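Local coordinates for intracellular growth locus, subunit C (Francisella tularensis subsp. tularensis, PDB 2QWU), which is a pathogenicity-island protein linked to intracellular growth and cell invasion, probably acting as an Hcp-like component of the Francisella type VI secretion machinery, at residues K119-N124 with L143-L148; K132-W137 with C194-D199. The protein carries 2 engineered substitutions. All coordinates share one frame; numbering follows the deposited sequence.

Interaction 1 of 2, residues K119-N124 with L143-L148; sequences KIKLGN and LSNLEL
L143 meets L122 where strand 147-150, antiparallel to strand 120-122 in the large sheet, is entered through a type II turn from L143 to L146. CB of L143 lies 3.9 Å from CD1 of L122, and the two side chains cross obliquely; both are buried, with M76 also touching L143 and L41 touching L122. At S144 the approach is by van der Waals contact, OG standing 3.5 Å from CA of N124, while the hydroxyl's hydrogen bonds go to D142 and to the backbone N of S125. N145 has the positive phi (65°) of the third turn position. Its N donates to G123 O at 3.2 Å, well above that carbonyl's plane, and its own O accepts K121 NZ at 2.7 Å. The K121 chain is bent at chi2 (77°), which puts CD near that same carbonyl. L146 O already receives L122 N at 2.9 Å, with an almost perfectly straight N-H...O angle of 179°, just ahead of the strand that begins at E147. E147 then forms a non-hydrogen-bonded pair with K121, and its carboxylate reaches both lysines through water. One water joins OE1 to K119 NZ, which also donates to T116 O, and a second joins OE2 to K121 NZ. The carboxylate also lies against the K119 chain, CD 3.8 Å from K119 CG. L148 and I120 form the hydrogen-bonded pair, their side chains on the face opposite K121 and E147. L148 N reaches I120 O at 2.8 Å, and L148 O takes I120 N at 2.9 Å.

Interaction 2 of 2, residues K132-W137 with C194-D199; sequences KTDEAW and CAASTD
D134, in the type I turn K132-E135, reaches S197 in a second type I turn, A196-D199, and K132 reaches C194, just before that second turn, so that the tips of two beta hairpins meet at the surface. The ammonium of K132 donates to C194 O at 2.7 Å in the carbonyl plane; E130 gives the same nitrogen a salt bridge and I139 O a further acceptor. T133 N donates to A195 O at 3.0 Å along a nearly straight bond (170°). CB of K132 packs 3.3 Å from that same A195 oxygen. D134 grips S197 with both carboxylate oxygens. A chi1 of 62° sets D134 CG between backbone N and carbonyl carbon, and from there OD1 accepts S197 N at 2.9 Å from above the carboxylate plane, whereas OD2 takes S197 OG on its syn lone pair at a short 2.5 Å. OD2 also receives a water that bridges to T198 OG1. A196 N donates to D199 OD2 at 2.8 Å, within its own turn. Non-polar contact is limited to the K132 chain over A195 and S197 and to methyl groups such as A196 CB beside T133 OG1; matched donors and acceptors, rather than hydrophobic burial, hold the joint.

In the fold
The centre of interaction 1, partly buried, lies about 9 Å from the chain centre; that of interaction 2, a surface contact, about 21 Å. Their centres are 25 Å apart and their nearest atoms about 12 Å, without touching. They share no strands. Contact 119-124/143-148 belongs to the large antiparallel sheet, where backbone pairing is backed by leucines and isoleucine on a buried face and charged groups are left to the other face. Contact 132-137/194-199 instead joins loops of two separate two-stranded hairpins, with no beta bridge; one backbone bond, T133 N to A195 O, is joined by side chain-to-backbone and carboxylate-hydroxyl bonds, with almost no hydrophobic packing. The buried area is 642 Å² in interaction 1 and 340 Å² in interaction 2.

Interaction 1 of 2, residues K119-N124 with L143-L148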
ATOM      1  N   LYS A 119       1.955 -11.480  -9.713  1.00 26.17           N
ATOM      2  CA  LYS A 119       1.129 -11.076  -8.562  1.00 24.93           C
ATOM      3  C   LYS A 119       1.847 -10.256  -7.515  1.00 23.37           C
ATOM      4  O   LYS A 119       3.033 -10.488  -7.219  1.00 22.48           O
ATOM      5  CB  LYS A 119       0.553 -12.305  -7.847  1.00 26.53           C
ATOM      6  CG  LYS A 119      -0.168 -13.309  -8.745  1.00 30.08           C
ATOM      7  CD  LYS A 119      -1.243 -12.688  -9.595  1.00 28.52           C
ATOM      8  CE  LYS A 119      -2.157 -13.773 -10.184  1.00 31.38           C
ATOM      9  NZ  LYS A 119      -3.216 -13.154 -11.057  1.00 29.23           N
ATOM     10  N   ILE A 120       1.122  -9.302  -6.931  1.00 21.37           N
ATOM     11  CA  ILE A 120       1.661  -8.486  -5.860  1.00 21.99           C
ATOM     12  C   ILE A 120       0.668  -8.799  -4.765  1.00 20.87           C
ATOM     13  O   ILE A 120      -0.540  -8.560  -4.916  1.00 21.20           O
ATOM     14  CB  ILE A 120       1.664  -7.029  -6.245  1.00 23.44           C
ATOM     15  CG1 ILE A 120       2.615  -6.897  -7.445  1.00 26.81           C
ATOM     16  CG2 ILE A 120       2.077  -6.144  -5.042  1.00 23.04           C
ATOM     17  CD1 ILE A 120       2.818  -5.535  -7.919  1.00 31.26           C
ATOM     18  N   LYS A 121       1.159  -9.413  -3.689  1.00 19.37           N
ATOM     19  CA  LYS A 121       0.257  -9.846  -2.636  1.00 20.15           C
ATOM     20  C   LYS A 121       0.588  -9.086  -1.357  1.00 19.55           C
ATOM     21  O   LYS A 121       1.731  -9.148  -0.842  1.00 19.89           O
ATOM     22  CB  LYS A 121       0.409 -11.355  -2.401  1.00 23.61           C
ATOM     23  CG  LYS A 121      -0.429 -11.903  -1.240  1.00 27.01           C
ATOM     24  CD  LYS A 121      -1.881 -12.047  -1.601  1.00 30.23           C
ATOM     25  CE  LYS A 121      -2.682 -12.890  -0.548  1.00 31.61           C
ATOM     26  NZ  LYS A 121      -4.139 -12.968  -0.907  1.00 30.75           N
ATOM     27  N   LEU A 122      -0.400  -8.339  -0.872  1.00 19.97           N
ATOM     28  CA  LEU A 122      -0.179  -7.524   0.313  1.00 19.63           C
ATOM     29  C   LEU A 122      -0.578  -8.318   1.550  1.00 20.92           C
ATOM     30  O   LEU A 122      -1.563  -9.076   1.498  1.00 21.11           O
ATOM     31  CB  LEU A 122      -1.056  -6.267   0.261  1.00 20.11           C
ATOM     32  CG  LEU A 122      -1.061  -5.440  -1.027  1.00 23.84           C
ATOM     33  CD1 LEU A 122      -1.834  -4.105  -0.802  1.00 21.40           C
ATOM     34  CD2 LEU A 122       0.367  -5.170  -1.438  1.00 22.83           C
ATOM     35  N   GLY A 123       0.166  -8.129   2.629  1.00 18.00           N
ATOM     36  CA  GLY A 123      -0.129  -8.802   3.882  1.00 20.39           C
ATOM     37  C   GLY A 123      -1.165  -8.003   4.662  1.00 19.87           C
ATOM     38  O   GLY A 123      -1.923  -7.233   4.080  1.00 20.95           O
ATOM     39  N   ASN A 124      -1.200  -8.171   5.982  1.00 17.14           N
ATOM     40  CA  ASN A 124      -2.163  -7.464   6.818  1.00 18.08           C
ATOM     41  C   ASN A 124      -1.767  -6.005   6.961  1.00 14.64           C
ATOM     42  O   ASN A 124      -0.619  -5.687   7.317  1.00 16.87           O
ATOM     43  CB  ASN A 124      -2.187  -8.071   8.220  1.00 19.79           C
ATOM     44  CG  ASN A 124      -2.628  -9.518   8.190  1.00 22.66           C
ATOM     45  OD1 ASN A 124      -3.701  -9.832   7.618  1.00 25.30           O
ATOM     46  ND2 ASN A 124      -1.825 -10.399   8.776  1.00 23.22           N
ATOM     47  N   LEU A 143      -6.352  -3.050   3.369  1.00 17.60           N
ATOM     48  CA  LEU A 143      -5.745  -3.688   2.208  1.00 18.01           C
ATOM     49  C   LEU A 143      -5.330  -5.144   2.497  1.00 17.74           C
ATOM     50  O   LEU A 143      -4.721  -5.783   1.667  1.00 18.40           O
ATOM     51  CB  LEU A 143      -4.468  -2.903   1.814  1.00 20.03           C
ATOM     52  CG  LEU A 143      -4.788  -1.477   1.330  1.00 21.03           C
ATOM     53  CD1 LEU A 143      -3.448  -0.723   1.103  1.00 24.01           C
ATOM     54  CD2 LEU A 143      -5.649  -1.511   0.062  1.00 24.07           C
ATOM     55  N   SER A 144      -5.643  -5.642   3.681  1.00 19.89           N
ATOM     56  CA  SER A 144      -5.163  -6.972   4.041  1.00 19.73           C
ATOM     57  C   SER A 144      -5.447  -8.038   3.026  1.00 21.00           C
ATOM     58  O   SER A 144      -6.580  -8.200   2.588  1.00 22.18           O
ATOM     59  CB  SER A 144      -5.708  -7.418   5.431  1.00 18.48           C
ATOM     60  OG  SER A 144      -5.452  -6.431   6.424  1.00 19.18           O
ATOM     61  N   ASN A 145      -4.387  -8.769   2.666  1.00 22.15           N
ATOM     62  CA  ASN A 145      -4.461  -9.861   1.733  1.00 21.89           C
ATOM     63  C   ASN A 145      -4.821  -9.550   0.322  1.00 21.62           C
ATOM     64  O   ASN A 145      -5.072 -10.470  -0.439  1.00 22.27           O
ATOM     65  CB  ASN A 145      -5.391 -10.944   2.288  1.00 25.22           C
ATOM     66  CG  ASN A 145      -4.796 -11.591   3.538  1.00 29.02           C
ATOM     67  OD1 ASN A 145      -3.575 -11.741   3.628  1.00 30.66           O
ATOM     68  ND2 ASN A 145      -5.638 -11.967   4.494  1.00 31.01           N
ATOM     69  N   LEU A 146      -4.811  -8.270  -0.058  1.00 20.73           N
ATOM     70  CA  LEU A 146      -5.196  -7.942  -1.403  1.00 19.10           C
ATOM     71  C   LEU A 146      -4.161  -8.452  -2.397  1.00 19.29           C
ATOM     72  O   LEU A 146      -2.966  -8.294  -2.158  1.00 18.62           O
ATOM     73  CB  LEU A 146      -5.376  -6.423  -1.513  1.00 19.52           C
ATOM     74  CG  LEU A 146      -5.802  -5.859  -2.868  1.00 21.09           C
ATOM     75  CD1 LEU A 146      -7.276  -6.177  -3.161  1.00 22.32           C
ATOM     76  CD2 LEU A 146      -5.649  -4.291  -2.782  1.00 22.23           C
ATOM     77  N   GLU A 147      -4.620  -9.056  -3.509  1.00 18.81           N
ATOM     78  CA  GLU A 147      -3.733  -9.524  -4.557  1.00 19.88           C
ATOM     79  C   GLU A 147      -3.987  -8.682  -5.810  1.00 19.05           C
ATOM     80  O   GLU A 147      -5.122  -8.585  -6.318  1.00 20.32           O
ATOM     81  CB  GLU A 147      -3.960 -10.987  -4.925  1.00 21.55           C
ATOM     82  CG  GLU A 147      -2.923 -11.484  -5.946  1.00 26.21           C
ATOM     83  CD  GLU A 147      -2.889 -13.013  -6.048  1.00 32.34           C
ATOM     84  OE1 GLU A 147      -3.606 -13.560  -6.903  1.00 35.35           O
ATOM     85  OE2 GLU A 147      -2.166 -13.671  -5.253  1.00 37.21           O
ATOM     86  N   LEU A 148      -2.929  -8.051  -6.274  1.00 18.05           N
ATOM     87  CA  LEU A 148      -3.012  -7.204  -7.468  1.00 18.27           C
ATOM     88  C   LEU A 148      -2.213  -7.851  -8.608  1.00 19.69           C
ATOM     89  O   LEU A 148      -1.256  -8.597  -8.383  1.00 20.85           O
ATOM     90  CB  LEU A 148      -2.385  -5.835  -7.184  1.00 19.28           C
ATOM     91  CG  LEU A 148      -2.928  -5.049  -5.954  1.00 19.46           C
ATOM     92  CD1 LEU A 148      -1.950  -3.836  -5.611  1.00 21.08           C
ATOM     93  CD2 LEU A 148      -4.286  -4.487  -6.268  1.00 20.82           C
TER
HETATM   94  O   HOH W   1      -5.101 -12.579  -8.844  1.00 32.80           O
HETATM   95  O   HOH W   2      -3.869 -14.753  -2.946  1.00 46.14           O

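Interaction 2 of 2, residues K132-W137 with C194-D199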
ATOM      1  N   LYS A 132      -9.413   9.980  13.431  1.00 18.16           N
ATOM      2  CA  LYS A 132     -10.724  10.443  13.022  1.00 18.15           C
ATOM      3  C   LYS A 132     -11.286  11.644  13.765  1.00 19.59           C
ATOM      4  O   LYS A 132     -10.759  12.053  14.799  1.00 18.65           O
ATOM      5  CB  LYS A 132     -11.695   9.254  13.073  1.00 20.18           C
ATOM      6  CG  LYS A 132     -11.193   8.007  12.347  1.00 18.90           C
ATOM      7  CD  LYS A 132     -11.099   8.235  10.813  1.00 20.34           C
ATOM      8  CE  LYS A 132     -10.715   6.934  10.110  1.00 20.10           C
ATOM      9  NZ  LYS A 132     -11.003   7.040   8.645  1.00 20.58           N
ATOM     10  N   THR A 133     -12.370  12.209  13.203  1.00 20.01           N
ATOM     11  CA  THR A 133     -12.941  13.421  13.791  1.00 22.50           C
ATOM     12  C   THR A 133     -13.547  13.208  15.152  1.00 22.29           C
ATOM     13  O   THR A 133     -13.774  14.178  15.869  1.00 22.67           O
ATOM     14  CB  THR A 133     -13.979  14.092  12.832  1.00 21.05           C
ATOM     15  OG1 THR A 133     -15.014  13.165  12.468  1.00 21.14           O
ATOM     16  CG2 THR A 133     -13.217  14.585  11.518  1.00 22.92           C
ATOM     17  N   ASP A 134     -13.855  11.953  15.485  1.00 23.72           N
ATOM     18  CA  ASP A 134     -14.401  11.663  16.789  1.00 23.14           C
ATOM     19  C   ASP A 134     -13.344  11.229  17.825  1.00 24.32           C
ATOM     20  O   ASP A 134     -13.656  10.585  18.843  1.00 22.71           O
ATOM     21  CB  ASP A 134     -15.562  10.652  16.667  1.00 23.64           C
ATOM     22  CG  ASP A 134     -15.132   9.293  16.094  1.00 26.58           C
ATOM     23  OD1 ASP A 134     -14.051   9.197  15.454  1.00 24.18           O
ATOM     24  OD2 ASP A 134     -15.916   8.326  16.266  1.00 28.29           O
ATOM     25  N   GLU A 135     -12.092  11.588  17.545  1.00 23.35           N
ATOM     26  CA  GLU A 135     -10.955  11.363  18.436  1.00 25.33           C
ATOM     27  C   GLU A 135     -10.623   9.918  18.765  1.00 24.07           C
ATOM     28  O   GLU A 135     -10.381   9.539  19.923  1.00 22.10           O
ATOM     29  CB  GLU A 135     -11.154  12.170  19.737  1.00 28.98           C
ATOM     30  CG  GLU A 135     -11.444  13.637  19.453  1.00 37.50           C
ATOM     31  CD  GLU A 135     -11.256  14.533  20.664  1.00 41.89           C
ATOM     32  OE1 GLU A 135     -11.710  14.153  21.777  1.00 45.46           O
ATOM     33  OE2 GLU A 135     -10.662  15.632  20.483  1.00 45.24           O
ATOM     34  N   ALA A 136     -10.583   9.119  17.720  1.00 21.81           N
ATOM     35  CA  ALA A 136     -10.239   7.709  17.825  1.00 22.09           C
ATOM     36  C   ALA A 136      -9.590   7.408  16.470  1.00 21.10           C
ATOM     37  O   ALA A 136      -9.915   8.048  15.468  1.00 20.11           O
ATOM     38  CB  ALA A 136     -11.493   6.874  17.987  1.00 21.39           C
ATOM     39  N   TRP A 137      -8.664   6.452  16.455  1.00 18.33           N
ATOM     40  CA  TRP A 137      -8.032   6.027  15.205  1.00 18.17           C
ATOM     41  C   TRP A 137      -8.919   5.028  14.451  1.00 19.59           C
ATOM     42  O   TRP A 137      -9.676   4.255  15.063  1.00 22.64           O
ATOM     43  CB  TRP A 137      -6.718   5.336  15.515  1.00 17.41           C
ATOM     44  CG  TRP A 137      -5.652   6.245  15.986  1.00 16.32           C
ATOM     45  CD1 TRP A 137      -5.367   6.584  17.281  1.00 14.36           C
ATOM     46  CD2 TRP A 137      -4.726   6.951  15.157  1.00 18.16           C
ATOM     47  NE1 TRP A 137      -4.320   7.481  17.308  1.00 17.93           N
ATOM     48  CE2 TRP A 137      -3.905   7.715  16.012  1.00 20.20           C
ATOM     49  CE3 TRP A 137      -4.504   7.011  13.753  1.00 17.87           C
ATOM     50  CZ2 TRP A 137      -2.860   8.538  15.522  1.00 19.62           C
ATOM     51  CZ3 TRP A 137      -3.471   7.832  13.260  1.00 17.92           C
ATOM     52  CH2 TRP A 137      -2.654   8.590  14.158  1.00 20.37           C
ATOM     53  N   CYS A 194     -14.509   6.508   6.719  1.00 20.55           N
ATOM     54  CA  CYS A 194     -14.481   7.908   6.325  1.00 21.84           C
ATOM     55  C   CYS A 194     -14.142   8.876   7.443  1.00 22.47           C
ATOM     56  O   CYS A 194     -13.184   8.594   8.176  1.00 21.56           O
ATOM     57  CB  CYS A 194     -15.799   8.240   5.605  1.00 22.74           C
ATOM     58  SG  CYS A 194     -16.059   7.102   4.167  1.00 25.81           S
ATOM     59  N   ALA A 195     -14.903   9.974   7.598  1.00 21.94           N
ATOM     60  CA  ALA A 195     -14.550  11.020   8.559  1.00 22.86           C
ATOM     61  C   ALA A 195     -14.344  10.604  10.012  1.00 21.21           C
ATOM     62  O   ALA A 195     -13.295  10.878  10.622  1.00 22.20           O
ATOM     63  CB  ALA A 195     -15.626  12.176   8.490  1.00 23.52           C
ATOM     64  N   ALA A 196     -15.374   9.989  10.549  1.00 20.69           N
ATOM     65  CA  ALA A 196     -15.371   9.564  11.925  1.00 23.35           C
ATOM     66  C   ALA A 196     -15.136   8.052  11.996  1.00 23.60           C
ATOM     67  O   ALA A 196     -15.268   7.358  10.971  1.00 25.04           O
ATOM     68  CB  ALA A 196     -16.705   9.978  12.540  1.00 21.47           C
ATOM     69  N   SER A 197     -14.749   7.555  13.173  1.00 25.10           N
ATOM     70  CA  SER A 197     -14.488   6.129  13.365  1.00 26.08           C
ATOM     71  C   SER A 197     -15.736   5.275  13.194  1.00 25.67           C
ATOM     72  O   SER A 197     -15.630   4.083  12.953  1.00 23.12           O
ATOM     73  CB  SER A 197     -13.876   5.842  14.753  1.00 27.34           C
ATOM     74  OG  SER A 197     -14.849   6.069  15.763  1.00 30.40           O
ATOM     75  N   THR A 198     -16.916   5.894  13.299  1.00 24.27           N
ATOM     76  CA  THR A 198     -18.176   5.172  13.128  1.00 25.36           C
ATOM     77  C   THR A 198     -18.653   5.293  11.641  1.00 26.00           C
ATOM     78  O   THR A 198     -19.789   4.935  11.306  1.00 28.33           O
ATOM     79  CB  THR A 198     -19.238   5.818  14.046  1.00 25.90           C
ATOM     80  OG1 THR A 198     -19.329   7.214  13.731  1.00 23.80           O
ATOM     81  CG2 THR A 198     -18.831   5.682  15.539  1.00 25.38           C
ATOM     82  N   ASP A 199     -17.795   5.793  10.741  1.00 23.17           N
ATOM     83  CA  ASP A 199     -18.195   5.966   9.329  1.00 23.58           C
ATOM     84  C   ASP A 199     -17.650   4.836   8.444  1.00 24.22           C
ATOM     85  O   ASP A 199     -17.108   5.076   7.332  1.00 23.56           O
ATOM     86  CB  ASP A 199     -17.689   7.307   8.778  1.00 27.27           C
ATOM     87  CG  ASP A 199     -18.514   8.495   9.244  1.00 29.63           C
ATOM     88  OD1 ASP A 199     -19.746   8.334   9.411  1.00 31.85           O
ATOM     89  OD2 ASP A 199     -17.930   9.591   9.406  1.00 30.76           O
TER
HETATM   90  O   HOH W   3     -18.617   9.049  15.747  1.00 27.66           O